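Local coordinates for protein cysteine desulfurase (Stenotrophomonas maltophilia, PDB 6WCI) that probably takes sulfur from L-cysteine with the help of pyridoxal 5'-phosphate, passing it to a sulfur carrier and leaving L-alanine, at residues R99-V103 against V230-A234; V225-K229 against Q318-E322. Numbering follows the deposited sequence.

Contact 1 (R99-V103 against V230-A234)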
# COMPACT_ATOMS: atom_id res chain seq x y z
N ARG B 99 -12.76 1.86 -16.69
CA ARG B 99 -13.31 2.66 -17.78
C ARG B 99 -12.36 3.78 -18.17
O ARG B 99 -12.22 4.11 -19.35
CB ARG B 99 -14.67 3.23 -17.38
N PHE B 100 -11.70 4.37 -17.18
CA PHE B 100 -10.68 5.39 -17.42
C PHE B 100 -9.60 4.89 -18.39
O PHE B 100 -9.16 5.62 -19.28
CB PHE B 100 -10.07 5.78 -16.07
CG PHE B 100 -9.07 6.87 -16.14
CD1 PHE B 100 -9.45 8.16 -16.45
CD2 PHE B 100 -7.74 6.62 -15.82
CE1 PHE B 100 -8.53 9.17 -16.48
CE2 PHE B 100 -6.81 7.64 -15.86
CZ PHE B 100 -7.21 8.91 -16.18
N LEU B 101 -9.17 3.64 -18.23
CA LEU B 101 -8.14 3.03 -19.05
C LEU B 101 -8.70 2.26 -20.24
O LEU B 101 -7.91 1.77 -21.06
CB LEU B 101 -7.28 2.09 -18.20
CG LEU B 101 -6.81 2.68 -16.87
CD1 LEU B 101 -6.32 1.57 -15.97
CD2 LEU B 101 -5.73 3.71 -17.12
N ASN B 102 -10.02 2.15 -20.34
CA ASN B 102 -10.71 1.36 -21.37
C ASN B 102 -10.27 -0.11 -21.34
O ASN B 102 -9.97 -0.72 -22.37
CB ASN B 102 -10.50 1.95 -22.77
CG ASN B 102 -11.50 1.43 -23.78
OD1 ASN B 102 -12.68 1.24 -23.45
ND2 ASN B 102 -11.05 1.17 -25.00
N VAL B 103 -10.26 -0.69 -20.14
CA VAL B 103 -9.93 -2.10 -19.94
C VAL B 103 -11.02 -2.74 -19.09
O VAL B 103 -11.86 -2.07 -18.49
CB VAL B 103 -8.56 -2.30 -19.25
CG1 VAL B 103 -7.46 -1.59 -20.03
CG2 VAL B 103 -8.62 -1.84 -17.80
N VAL B 230 -5.49 7.69 -22.37
CA VAL B 230 -4.85 6.42 -22.70
C VAL B 230 -5.93 5.37 -22.81
O VAL B 230 -6.67 5.11 -21.85
CB VAL B 230 -3.78 6.03 -21.67
CG1 VAL B 230 -3.07 4.76 -22.13
CG2 VAL B 230 -2.77 7.15 -21.48
N ASP B 231 -6.05 4.79 -24.00
CA ASP B 231 -6.79 3.56 -24.25
C ASP B 231 -5.78 2.44 -24.10
O ASP B 231 -5.07 2.08 -25.05
CB ASP B 231 -7.44 3.60 -25.63
CG ASP B 231 -8.18 2.32 -25.98
OD1 ASP B 231 -8.02 1.29 -25.28
OD2 ASP B 231 -8.94 2.33 -26.97
N VAL B 232 -5.69 1.87 -22.89
CA VAL B 232 -4.65 0.88 -22.63
C VAL B 232 -4.80 -0.33 -23.55
O VAL B 232 -3.81 -0.88 -24.04
CB VAL B 232 -4.65 0.46 -21.14
CG1 VAL B 232 -3.71 -0.70 -20.92
CG2 VAL B 232 -4.26 1.62 -20.25
N ALA B 233 -6.04 -0.75 -23.81
CA ALA B 233 -6.25 -1.97 -24.59
C ALA B 233 -5.78 -1.79 -26.02
O ALA B 233 -5.24 -2.73 -26.62
CB ALA B 233 -7.73 -2.37 -24.57
N ALA B 234 -5.97 -0.60 -26.58
CA ALA B 234 -5.54 -0.33 -27.95
C ALA B 234 -4.03 -0.21 -28.08
O ALA B 234 -3.53 -0.15 -29.21
CB ALA B 234 -6.21 0.94 -28.47
O HOH W 1 -7.37 7.64 -20.18
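One helix ends where another, short and weakly bonded, begins, and the backbones from Phe100 to Val103 and from Val230 to Ala233 run nearly parallel, 16° apart. Asn102 leaves helix 81-101 with positive phi in a Schellman motif, and its CA comes within 5.3 Å of Asp231 CA. Leu101 O accepts a hydrogen bond from Val232 N (2.9 Å), while a water bridges Phe100 O (2.8 Å) and Val230 N (2.9 Å). Asp231 is the N-cap of helix 232-235: its OD1 caps Ala234 N at 3.1 Å and also accepts from Asn102 ND2 at 3.0 Å, so one carboxylate oxygen ties the C-terminal end of one helix to the start of the other. In this class-V aminotransferase fold both ends pack against the seven-stranded sheet. Val232 points into the gap, with CG2 3.7 Å from Leu101 CB and CB 3.7 Å from Val103 CG1; Trp257 of strand 254-258 touches both valine side chains. Closer to the solvent, Ala233 CB sits 3.5 Å from Asn102 O.

Contact 2 (V225-K229 against Q318-E322)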
# COMPACT_ATOMS: atom_id res chain seq x y z
N VAL B 225 -1.18 8.62 -17.96
CA VAL B 225 -2.61 8.69 -17.66
C VAL B 225 -3.06 9.97 -16.96
O VAL B 225 -4.24 10.31 -17.06
CB VAL B 225 -3.07 7.47 -16.86
CG1 VAL B 225 -2.77 6.22 -17.66
CG2 VAL B 225 -2.39 7.43 -15.52
N PRO B 226 -2.20 10.74 -16.26
CA PRO B 226 -2.68 12.03 -15.76
C PRO B 226 -2.66 13.16 -16.78
O PRO B 226 -3.28 14.20 -16.51
CB PRO B 226 -1.74 12.34 -14.59
CG PRO B 226 -0.53 11.55 -14.83
CD PRO B 226 -0.87 10.41 -15.71
N HIS B 227 -2.02 12.98 -17.93
CA HIS B 227 -1.79 14.07 -18.87
C HIS B 227 -2.40 13.85 -20.25
O HIS B 227 -2.47 14.81 -21.03
CB HIS B 227 -0.28 14.32 -19.03
CG HIS B 227 0.41 14.65 -17.75
ND1 HIS B 227 0.31 15.89 -17.14
CD2 HIS B 227 1.20 13.91 -16.94
CE1 HIS B 227 1.01 15.89 -16.03
NE2 HIS B 227 1.56 14.70 -15.88
N ARG B 228 -2.87 12.65 -20.56
CA ARG B 228 -3.46 12.38 -21.86
C ARG B 228 -4.44 11.22 -21.73
O ARG B 228 -4.39 10.44 -20.77
CB ARG B 228 -2.40 12.04 -22.90
CG ARG B 228 -1.71 10.73 -22.60
CD ARG B 228 -0.39 10.62 -23.33
NE ARG B 228 -0.58 10.46 -24.77
CZ ARG B 228 -0.38 11.42 -25.67
NH1 ARG B 228 0.02 12.63 -25.28
NH2 ARG B 228 -0.57 11.16 -26.95
N LYS B 229 -5.33 11.11 -22.72
CA LYS B 229 -6.21 9.96 -22.77
C LYS B 229 -5.42 8.74 -23.18
O LYS B 229 -4.73 8.75 -24.20
CB LYS B 229 -7.37 10.18 -23.73
CG LYS B 229 -8.34 8.99 -23.70
CD LYS B 229 -9.70 9.27 -24.30
CE LYS B 229 -10.65 8.10 -24.07
NZ LYS B 229 -10.11 6.80 -24.58
N GLN B 318 -10.16 13.64 -20.80
CA GLN B 318 -8.71 13.49 -20.87
C GLN B 318 -8.14 14.21 -22.09
O GLN B 318 -7.06 14.81 -22.02
CB GLN B 318 -8.33 12.01 -20.89
CG GLN B 318 -8.91 11.18 -19.75
CD GLN B 318 -10.11 10.34 -20.18
OE1 GLN B 318 -11.08 10.87 -20.73
NE2 GLN B 318 -10.05 9.02 -19.93
N GLU B 319 -8.85 14.16 -23.23
CA GLU B 319 -8.44 14.93 -24.39
C GLU B 319 -8.42 16.42 -24.08
O GLU B 319 -7.54 17.15 -24.55
CB GLU B 319 -9.36 14.66 -25.58
CG GLU B 319 -9.17 13.31 -26.24
CD GLU B 319 -10.18 12.28 -25.77
OE1 GLU B 319 -10.75 12.44 -24.67
OE2 GLU B 319 -10.41 11.31 -26.53
N ASN B 320 -9.40 16.90 -23.31
CA ASN B 320 -9.43 18.31 -22.94
C ASN B 320 -8.23 18.67 -22.07
O ASN B 320 -7.66 19.76 -22.20
CB ASN B 320 -10.74 18.65 -22.22
CG ASN B 320 -11.94 18.60 -23.14
OD1 ASN B 320 -11.87 19.00 -24.30
ND2 ASN B 320 -13.06 18.09 -22.62
N VAL B 321 -7.83 17.76 -21.18
CA VAL B 321 -6.67 18.00 -20.33
C VAL B 321 -5.39 18.06 -21.17
O VAL B 321 -4.54 18.93 -20.97
CB VAL B 321 -6.57 16.92 -19.24
CG1 VAL B 321 -5.17 16.90 -18.66
CG2 VAL B 321 -7.58 17.17 -18.14
N GLU B 322 -5.23 17.11 -22.09
CA GLU B 322 -4.05 17.09 -22.94
C GLU B 322 -3.92 18.38 -23.73
O GLU B 322 -2.82 18.94 -23.86
CB GLU B 322 -4.11 15.89 -23.87
CG GLU B 322 -3.11 15.93 -25.01
CD GLU B 322 -3.20 14.70 -25.90
OE1 GLU B 322 -4.15 13.91 -25.74
OE2 GLU B 322 -2.32 14.54 -26.77
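Gln318 opens helix 318-336 with its CA-to-CB bond directed at the loop, where its CB lies 3.5 Å from both CA and CB of Lys229. Next in sequence, Glu319 turns its CA-to-CB bond away, yet its carboxylate swings back until OE2 is 3.1 Å from Lys229 CD; Lys229 NZ is 4.9 Å from that oxygen, so the approach is to the aliphatic chain. Val321 follows on the loop-facing side, its CG1 3.9 Å from Pro226 O. Glu322, whose N hydrogen-bonds to Gln318 O at 2.9 Å, brings its CA to 3.4 Å from His227 O in a CA-H...O contact. Its OE1 lies over one face of the Arg228 guanidinium, and the salt bridge from OE2 to Arg228 NH1 (3.4 Å) is one of charges alone; the stronger partner of Arg228 is Glu350, salt-bridged to NH2. His227 ND1 hydrogen-bonds to Glu325 further along the helix. The contact joins the large, cofactor-carrying domain to the small domain, the two-domain layout of fold-type I pyridoxal-phosphate enzymes.

In the fold
A general lesson is that one continuous run of chain can serve two neighbours in succession. Here residues 225-229 meet helix 318-336 in contact 2, and residues 230-234, following directly, meet the end of helix 81-101 in contact 1; the centres lie about 12 Å apart. The two contacts touch: Phe100 CZ is 3.4 Å from Val225 O, and Val225 CG1 lies 3.9 Å from both Leu101 CD2 and Val230 CG2. Phe100 O also lies 3.6 Å from Gln318 NE2, a packing approach. Phe100 and Pro226 also touch Met247, the residue after Lys246, which carries the pyridoxal phosphate, so this shared, largely apolar junction lies next to the residue following the cofactor lysine.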